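PDB 2B33: protein synthesis inhibitor, putative from Thermotoga maritima, which probably acts as a deaminase of the RutC (YjgF/UK114) family, forms a trimer and can bind calcium. Local coordinates for residues A[37-42]-A[72-77]; A[65-70]-A[129-134]; A[88-93]-A[118-123]. All coordinates share one frame; numbering follows the deposited sequence.

How the contacts relate
All three contacts involve one mixed beta-sheet. Contacts 1 and 2 pack the same helix, 59-76, against neighbouring strands, 38-44 and 129-136; contact 2 lies at the very centre of the chain and contact 1 near the C-terminal end of the helix. Both are buried and purely apolar between their segments. Contact 3, about 13 Å from contact 2 between centres, joins strands within the sheet instead, so backbone hydrogen bonds carry it; it continues into a partly exposed loop at the trimer interface, though all three touch the second subunit. Strand 129-136 connects them, probably hydrogen-bonding through Ala133 O to Val41 N of contact 1 and through Glu130 O to Phe90 N of contact 3.

Contact 1 (A[37-42]-A[72-77]); sequences NMMFVS and AILEAG
Met39 reaches from strand 38-44 to the last turn of helix 59-76, where it makes the tightest part of this contact. With chi1 (174°) and chi2 both anti, the chain runs straight out toward the helix, then bends at the sulfur (chi3 -70°) and lays its methyl group against the helix end. CE rests 3.8 Å from Gly77 CA and 3.9 Å from Ile73 O, while SD lies 3.9 Å from Leu74 CA and meets Leu74 CD2 obliquely. Gly77, the first residue to leave the helical conformation, has no side chain, and a beta carbon there would lie 2.5 Å from Met39 CE, a clash. An alanine in place of Met39 would lack the sulfur and methyl and would probably loosen the packing against Leu74 and Gly77.

One strand step of two residues further on, Val41 is met less closely. Its CG1 touches Ile73 CG2 at 4.0 Å, and its CG2 lies 4.2 Å from Leu74 CD2, the two side chains crossing at about a right angle. Leu74 leaves the helix laterally, yet its CD2 comes back to bridge Met39 and Val41. On the solvent side, Glu75 points away from the strand and, like Ala76, is exposed. Val17, Ala32 and Phe79 also pack on Met39 and extend the apolar layer beyond the two segments.

No hydrogen bond crosses the contact, and the segment axes approach to 9.6 Å at an angle of 148°, the helix running roughly opposite to the strand. Packing of helix 59-76 over one face of a mixed sheet is characteristic of the YjgF (L-PSP) fold.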
loop_
_atom_site.group_PDB
_atom_site.type_symbol
_atom_site.label_atom_id
_atom_site.label_comp_id
_atom_site.label_asym_id
_atom_site.label_seq_id
_atom_site.Cartn_x
_atom_site.Cartn_y
_atom_site.Cartn_z
ATOM N N ASN A 37 14.161 -13.046 -2.766
ATOM C CA ASN A 37 14.679 -12.467 -1.525
ATOM C C ASN A 37 13.701 -11.490 -0.855
ATOM O O ASN A 37 14.085 -10.825 0.101
ATOM C CB ASN A 37 16.058 -11.798 -1.756
ATOM C CG ASN A 37 15.995 -10.501 -2.592
ATOM O OD1 ASN A 37 14.942 -10.087 -3.082
ATOM N ND2 ASN A 37 17.154 -9.866 -2.757
ATOM N N MET A 38 12.459 -11.419 -1.353
ATOM C CA MET A 38 11.427 -10.506 -0.843
ATOM C C MET A 38 10.289 -11.189 -0.093
ATOM O O MET A 38 9.840 -12.246 -0.508
ATOM C CB MET A 38 10.760 -9.780 -2.006
ATOM C CG MET A 38 11.668 -8.919 -2.852
ATOM S SD MET A 38 10.736 -7.991 -4.078
ATOM C CE MET A 38 9.734 -6.868 -3.081
ATOM N N MET A 39 9.795 -10.545 0.968
ATOM C CA MET A 39 8.632 -11.031 1.726
ATOM C C MET A 39 7.557 -9.948 1.782
ATOM O O MET A 39 7.863 -8.799 2.068
ATOM C CB MET A 39 8.996 -11.437 3.156
ATOM C CG MET A 39 7.758 -11.802 4.005
ATOM S SD MET A 39 8.060 -12.351 5.680
ATOM C CE MET A 39 8.806 -13.936 5.425
ATOM N N PHE A 40 6.305 -10.332 1.542
ATOM C CA PHE A 40 5.166 -9.427 1.608
ATOM C C PHE A 40 4.297 -9.903 2.772
ATOM O O PHE A 40 3.652 -10.931 2.662
ATOM C CB PHE A 40 4.378 -9.474 0.302
ATOM C CG PHE A 40 5.143 -8.974 -0.900
ATOM C CD1 PHE A 40 5.984 -9.827 -1.612
ATOM C CD2 PHE A 40 4.999 -7.662 -1.337
ATOM C CE1 PHE A 40 6.681 -9.371 -2.725
ATOM C CE2 PHE A 40 5.691 -7.200 -2.452
ATOM C CZ PHE A 40 6.528 -8.059 -3.148
ATOM N N VAL A 41 4.295 -9.165 3.881
ATOM C CA VAL A 41 3.533 -9.545 5.073
ATOM C C VAL A 41 2.128 -8.923 5.082
ATOM O O VAL A 41 1.952 -7.747 4.747
ATOM C CB VAL A 41 4.266 -9.135 6.377
ATOM C CG1 VAL A 41 3.494 -9.614 7.606
ATOM C CG2 VAL A 41 5.689 -9.702 6.406
ATOM N N SER A 42 1.146 -9.730 5.484
ATOM C CA SER A 42 -0.248 -9.311 5.590
ATOM C C SER A 42 -0.431 -8.367 6.777
ATOM O O SER A 42 0.298 -8.454 7.756
ATOM C CB SER A 42 -1.152 -10.530 5.782
ATOM O OG SER A 42 -1.269 -11.279 4.594
ATOM N N ALA A 72 7.068 -12.312 14.332
ATOM C CA ALA A 72 6.950 -13.763 14.273
ATOM C C ALA A 72 6.857 -14.255 12.830
ATOM O O ALA A 72 7.461 -15.262 12.489
ATOM C CB ALA A 72 5.735 -14.212 15.044
ATOM N N ILE A 73 6.111 -13.535 11.990
ATOM C CA ILE A 73 5.937 -13.897 10.573
ATOM C C ILE A 73 7.252 -13.742 9.814
ATOM O O ILE A 73 7.638 -14.632 9.060
ATOM C CB ILE A 73 4.809 -13.072 9.907
ATOM C CG1 ILE A 73 3.466 -13.444 10.537
ATOM C CG2 ILE A 73 4.730 -13.352 8.397
ATOM C CD1 ILE A 73 2.353 -12.456 10.295
ATOM N N LEU A 74 7.920 -12.609 10.006
ATOM C CA LEU A 74 9.232 -12.378 9.401
ATOM C C LEU A 74 10.168 -13.522 9.758
ATOM O O LEU A 74 10.718 -14.170 8.872
ATOM C CB LEU A 74 9.830 -11.055 9.889
ATOM C CG LEU A 74 9.148 -9.779 9.382
ATOM C CD1 LEU A 74 9.420 -8.599 10.298
ATOM C CD2 LEU A 74 9.570 -9.462 7.946
ATOM N N GLU A 75 10.309 -13.780 11.057
ATOM C CA GLU A 75 11.205 -14.834 11.566
ATOM C C GLU A 75 10.839 -16.271 11.163
ATOM O O GLU A 75 11.716 -17.125 11.093
ATOM C CB GLU A 75 11.356 -14.711 13.088
ATOM C CG GLU A 75 12.108 -13.442 13.506
ATOM C CD GLU A 75 12.191 -13.240 15.013
ATOM O OE1 GLU A 75 11.459 -13.912 15.773
ATOM O OE2 GLU A 75 12.988 -12.381 15.440
ATOM N N ALA A 76 9.558 -16.529 10.905
ATOM C CA ALA A 76 9.101 -17.848 10.460
ATOM C C ALA A 76 9.530 -18.147 9.015
ATOM O O ALA A 76 9.658 -19.312 8.643
ATOM C CB ALA A 76 7.600 -17.945 10.582
ATOM N N GLY A 77 9.725 -17.100 8.210
ATOM C CA GLY A 77 10.168 -17.233 6.818
ATOM C C GLY A 77 11.655 -16.983 6.587
ATOM O O GLY A 77 12.103 -16.936 5.440
#

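Contact 2 (A[65-70]-A[129-134]); sequences RVLENL and IEIEAI
With chi1 at 171°, Val66 sets CG1 anti to its backbone N and aims it at the strand; Ile131, at chi1 -54°, turns CG1 beside its own backbone N to receive it. The result is the closest meeting of the contact: Val66 CG1 lies 3.6 Å from both Ile131 CB and Ile131 CG1, crossing the branched chain obliquely. Ile131 CD1 continues to Leu67 CD2, 3.9 Å away. The other branch of Val66, CG2, rests 3.9 Å from Ile129 CG2, and one turn later Leu70 CD1 meets Ala133 CB at 4.0 Å. Helix 65-70 and strand 129-134 thus run nearly alongside, 24° apart, with Ile129, Ile131 and Ala133 facing the helix.

At the flank of the helix, Asn69 OD1 receives two weak hydrogen bonds from Arg65 NE and NH2, and its ND2 is hydrogen-bonded to Ile47 O; Ile47 precedes Asp48, a calcium ligand of this protein, though no ion is bound to this chain. Glu130 and Glu132 point away from the helix. The chemistry therefore splits the strand, with aliphatic groups sealing the core against the helix, the Glu132 carboxylate salt-bridged to Lys86 of the second subunit and Glu130 packing on that subunit.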
loop_
_atom_site.group_PDB
_atom_site.type_symbol
_atom_site.label_atom_id
_atom_site.label_comp_id
_atom_site.label_asym_id
_atom_site.label_seq_id
_atom_site.Cartn_x
_atom_site.Cartn_y
_atom_site.Cartn_z
ATOM N N ARG A 65 1.384 -6.115 20.307
ATOM C CA ARG A 65 0.836 -7.364 19.770
ATOM C C ARG A 65 0.957 -7.403 18.249
ATOM O O ARG A 65 1.410 -8.399 17.691
ATOM C CB ARG A 65 -0.632 -7.501 20.196
ATOM C CG ARG A 65 -1.315 -8.820 19.876
ATOM C CD ARG A 65 -0.688 -10.000 20.620
ATOM N NE ARG A 65 0.470 -10.576 19.933
ATOM C CZ ARG A 65 1.274 -11.521 20.425
ATOM N NH1 ARG A 65 1.093 -12.013 21.647
ATOM N NH2 ARG A 65 2.287 -11.974 19.690
ATOM N N VAL A 66 0.562 -6.313 17.592
ATOM C CA VAL A 66 0.682 -6.185 16.131
ATOM C C VAL A 66 2.136 -6.386 15.664
ATOM O O VAL A 66 2.392 -7.139 14.723
ATOM C CB VAL A 66 0.190 -4.800 15.622
ATOM C CG1 VAL A 66 0.528 -4.603 14.155
ATOM C CG2 VAL A 66 -1.314 -4.641 15.811
ATOM N N LEU A 67 3.071 -5.701 16.315
ATOM C CA LEU A 67 4.489 -5.806 15.969
ATOM C C LEU A 67 5.083 -7.160 16.336
ATOM O O LEU A 67 6.011 -7.617 15.669
ATOM C CB LEU A 67 5.289 -4.659 16.590
ATOM C CG LEU A 67 4.937 -3.267 16.042
ATOM C CD1 LEU A 67 5.544 -2.184 16.897
ATOM C CD2 LEU A 67 5.377 -3.102 14.596
ATOM N N GLU A 68 4.572 -7.788 17.397
ATOM C CA GLU A 68 4.994 -9.146 17.755
ATOM C C GLU A 68 4.513 -10.153 16.712
ATOM O O GLU A 68 5.237 -11.089 16.371
ATOM C CB GLU A 68 4.515 -9.558 19.155
ATOM C CG GLU A 68 5.381 -9.030 20.302
ATOM C CD GLU A 68 6.825 -9.581 20.296
ATOM O OE1 GLU A 68 7.032 -10.780 19.994
ATOM O OE2 GLU A 68 7.756 -8.813 20.612
ATOM N N ASN A 69 3.295 -9.957 16.214
ATOM C CA ASN A 69 2.758 -10.797 15.151
ATOM C C ASN A 69 3.583 -10.629 13.874
ATOM O O ASN A 69 3.948 -11.620 13.236
ATOM C CB ASN A 69 1.282 -10.467 14.883
ATOM C CG ASN A 69 0.366 -10.870 16.029
ATOM O OD1 ASN A 69 0.738 -11.671 16.879
ATOM N ND2 ASN A 69 -0.853 -10.336 16.036
ATOM N N LEU A 70 3.872 -9.375 13.516
ATOM C CA LEU A 70 4.710 -9.057 12.349
ATOM C C LEU A 70 6.090 -9.704 12.455
ATOM O O LEU A 70 6.571 -10.309 11.497
ATOM C CB LEU A 70 4.876 -7.536 12.198
ATOM C CG LEU A 70 5.843 -7.019 11.113
ATOM C CD1 LEU A 70 5.443 -7.511 9.731
ATOM C CD2 LEU A 70 5.923 -5.494 11.121
ATOM N N ILE A 129 -5.617 -0.480 15.249
ATOM C CA ILE A 129 -4.263 -0.473 14.709
ATOM C C ILE A 129 -4.072 -1.719 13.830
ATOM O O ILE A 129 -4.526 -2.815 14.179
ATOM C CB ILE A 129 -3.202 -0.351 15.875
ATOM C CG1 ILE A 129 -1.760 -0.309 15.369
ATOM C CG2 ILE A 129 -3.342 -1.471 16.888
ATOM C CD1 ILE A 129 -1.385 0.964 14.644
ATOM N N GLU A 130 -3.454 -1.517 12.667
ATOM C CA GLU A 130 -3.126 -2.598 11.749
ATOM C C GLU A 130 -1.869 -2.178 11.011
ATOM O O GLU A 130 -1.787 -1.040 10.543
ATOM C CB GLU A 130 -4.265 -2.898 10.765
ATOM C CG GLU A 130 -3.940 -4.032 9.777
ATOM C CD GLU A 130 -5.091 -4.421 8.872
ATOM O OE1 GLU A 130 -6.226 -3.981 9.102
ATOM O OE2 GLU A 130 -4.862 -5.186 7.917
ATOM N N ILE A 131 -0.899 -3.093 10.923
ATOM C CA ILE A 131 0.386 -2.819 10.280
ATOM C C ILE A 131 0.793 -3.946 9.320
ATOM O O ILE A 131 0.837 -5.118 9.701
ATOM C CB ILE A 131 1.518 -2.610 11.327
ATOM C CG1 ILE A 131 1.122 -1.517 12.334
ATOM C CG2 ILE A 131 2.844 -2.265 10.619
ATOM C CD1 ILE A 131 2.085 -1.301 13.493
ATOM N N GLU A 132 1.083 -3.564 8.078
ATOM C CA GLU A 132 1.564 -4.470 7.043
ATOM C C GLU A 132 2.978 -4.028 6.731
ATOM O O GLU A 132 3.392 -2.945 7.143
ATOM C CB GLU A 132 0.709 -4.403 5.773
ATOM C CG GLU A 132 0.742 -3.061 5.047
ATOM C CD GLU A 132 -0.038 -3.046 3.751
ATOM O OE1 GLU A 132 -0.760 -4.017 3.441
ATOM O OE2 GLU A 132 0.084 -2.040 3.030
ATOM N N ALA A 133 3.714 -4.853 5.994
ATOM C CA ALA A 133 5.083 -4.524 5.641
ATOM C C ALA A 133 5.614 -5.331 4.459
ATOM O O ALA A 133 5.081 -6.383 4.114
ATOM C CB ALA A 133 5.993 -4.742 6.851
ATOM N N ILE A 134 6.658 -4.792 3.837
ATOM C CA ILE A 134 7.397 -5.473 2.774
ATOM C C ILE A 134 8.813 -5.529 3.316
ATOM O O ILE A 134 9.273 -4.559 3.920
ATOM C CB ILE A 134 7.372 -4.735 1.406
ATOM C CG1 ILE A 134 5.937 -4.682 0.863
ATOM C CG2 ILE A 134 8.279 -5.466 0.388
ATOM C CD1 ILE A 134 5.725 -3.789 -0.354
#

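Contact 3 (A[88-93]-A[118-123]); sequences TVFTTS and VAVAQL
Thr91 O is gripped by one hydrogen bond and, more weakly, by a CA-H...O contact: Val120 N donates from 2.7 Å, nearly along the C=O axis though bent at its hydrogen (138°), and Ala119 CA approaches at 3.2 Å. This carbonyl closes the parallel pairing of a beta-alpha-beta unit, in which strand 84-91 is joined through helix 97-108 to strand 114-119, the outermost strand on that side of the sheet within the chain. The rest of the ladder is regular. Val118 N bonds to Val89 O at 3.0 Å and is almost straight (173°), while Val118 O accepts a bond from Thr91 N, also 3.0 Å but more bent (140°). Beyond Ala119 segment 118-123 leaves the strand, and a water lies between Thr92 O and Val120 O, placed to donate to either carbonyl.

Phe90 and Val118 project on the same face and lie side by side, Phe90 CD1 coming 3.8 Å from Val118 CG2. Val120 CG1 reaches the same CD1 at 3.9 Å, crossing obliquely. Leu123 folds back from the loop so that its CD2 touches Phe90 CB at 3.8 Å, leaving the base of the aromatic side chain packed by a residue well past the strand.

The outer edge serves the trimer: Ala119 makes backbone hydrogen bonds to the third subunit, and Gln122 OE1 accepts one from Met94 N of the second subunit, while its NE2 is hydrogen-bonded to Asn126 OD1 of the same chain. Within the strand, Thr88 CG2 stands 3.5 Å above the plane of the Phe90 ring, over its periphery.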
loop_
_atom_site.group_PDB
_atom_site.type_symbol
_atom_site.label_atom_id
_atom_site.label_comp_id
_atom_site.label_asym_id
_atom_site.label_seq_id
_atom_site.Cartn_x
_atom_site.Cartn_y
_atom_site.Cartn_z
ATOM N N THR A 88 3.417 0.111 6.485
ATOM C CA THR A 88 2.238 0.962 6.366
ATOM C C THR A 88 1.405 0.725 7.618
ATOM O O THR A 88 0.985 -0.398 7.875
ATOM C CB THR A 88 1.408 0.692 5.087
ATOM O OG1 THR A 88 2.200 0.957 3.926
ATOM C CG2 THR A 88 0.188 1.603 5.023
ATOM N N VAL A 89 1.201 1.785 8.399
ATOM C CA VAL A 89 0.410 1.728 9.618
ATOM C C VAL A 89 -0.969 2.293 9.298
ATOM O O VAL A 89 -1.080 3.398 8.749
ATOM C CB VAL A 89 1.012 2.594 10.756
ATOM C CG1 VAL A 89 0.136 2.541 12.013
ATOM C CG2 VAL A 89 2.425 2.156 11.100
ATOM N N PHE A 90 -2.009 1.531 9.640
ATOM C CA PHE A 90 -3.390 1.971 9.506
ATOM C C PHE A 90 -3.891 2.105 10.923
ATOM O O PHE A 90 -3.556 1.263 11.757
ATOM C CB PHE A 90 -4.249 0.934 8.795
ATOM C CG PHE A 90 -3.779 0.589 7.415
ATOM C CD1 PHE A 90 -4.076 1.423 6.337
ATOM C CD2 PHE A 90 -3.062 -0.586 7.183
ATOM C CE1 PHE A 90 -3.650 1.104 5.048
ATOM C CE2 PHE A 90 -2.634 -0.918 5.901
ATOM C CZ PHE A 90 -2.931 -0.071 4.828
ATOM N N THR A 91 -4.673 3.157 11.192
ATOM C CA THR A 91 -5.300 3.383 12.502
ATOM C C THR A 91 -6.697 3.950 12.305
ATOM O O THR A 91 -7.102 4.227 11.188
ATOM C CB THR A 91 -4.491 4.364 13.419
ATOM O OG1 THR A 91 -4.303 5.625 12.762
ATOM C CG2 THR A 91 -3.151 3.788 13.762
ATOM N N THR A 92 -7.450 4.068 13.388
ATOM C CA THR A 92 -8.772 4.703 13.343
ATOM C C THR A 92 -8.687 6.161 13.800
ATOM O O THR A 92 -9.649 6.907 13.644
ATOM C CB THR A 92 -9.813 3.937 14.177
ATOM O OG1 THR A 92 -9.269 3.645 15.470
ATOM C CG2 THR A 92 -10.187 2.644 13.471
ATOM N N SER A 93 -7.534 6.562 14.339
ATOM C CA SER A 93 -7.335 7.916 14.829
ATOM C C SER A 93 -5.868 8.305 14.880
ATOM O O SER A 93 -5.041 7.528 15.346
ATOM C CB SER A 93 -7.885 8.036 16.245
ATOM O OG SER A 93 -7.610 9.320 16.782
ATOM N N VAL A 118 -1.453 6.312 8.186
ATOM C CA VAL A 118 -2.748 6.902 7.804
ATOM C C VAL A 118 -3.863 6.409 8.718
ATOM O O VAL A 118 -3.771 5.318 9.285
ATOM C CB VAL A 118 -3.119 6.610 6.320
ATOM C CG1 VAL A 118 -2.088 7.210 5.403
ATOM C CG2 VAL A 118 -3.268 5.105 6.041
ATOM N N ALA A 119 -4.909 7.221 8.856
ATOM C CA ALA A 119 -6.061 6.880 9.692
ATOM C C ALA A 119 -7.266 6.622 8.796
ATOM O O ALA A 119 -7.754 7.539 8.129
ATOM C CB ALA A 119 -6.369 7.975 10.694
ATOM N N VAL A 120 -7.722 5.368 8.781
ATOM C CA VAL A 120 -8.869 4.943 7.973
ATOM C C VAL A 120 -10.153 5.000 8.812
ATOM O O VAL A 120 -10.119 5.337 9.996
ATOM C CB VAL A 120 -8.657 3.535 7.335
ATOM C CG1 VAL A 120 -7.399 3.524 6.487
ATOM C CG2 VAL A 120 -8.628 2.408 8.384
ATOM N N ALA A 121 -11.280 4.676 8.184
ATOM C CA ALA A 121 -12.588 4.707 8.842
ATOM C C ALA A 121 -12.855 3.517 9.760
ATOM O O ALA A 121 -13.451 3.688 10.818
ATOM C CB ALA A 121 -13.687 4.794 7.798
ATOM N N GLN A 122 -12.413 2.324 9.358
ATOM C CA GLN A 122 -12.688 1.097 10.107
ATOM C C GLN A 122 -11.706 -0.005 9.712
ATOM O O GLN A 122 -11.270 -0.068 8.558
ATOM C CB GLN A 122 -14.137 0.683 9.815
ATOM C CG GLN A 122 -14.651 -0.590 10.446
ATOM C CD GLN A 122 -16.145 -0.792 10.166
ATOM O OE1 GLN A 122 -16.663 -0.386 9.116
ATOM N NE2 GLN A 122 -16.838 -1.425 11.107
ATOM N N LEU A 123 -11.358 -0.855 10.681
ATOM C CA LEU A 123 -10.422 -1.963 10.489
ATOM C C LEU A 123 -11.100 -3.304 10.816
ATOM O O LEU A 123 -12.192 -3.312 11.392
ATOM C CB LEU A 123 -9.177 -1.739 11.368
ATOM C CG LEU A 123 -8.219 -0.598 10.982
ATOM C CD1 LEU A 123 -7.212 -0.308 12.085
ATOM C CD2 LEU A 123 -7.483 -0.895 9.670
HETATM O O HOH W 1 -11.823 6.284 11.987
#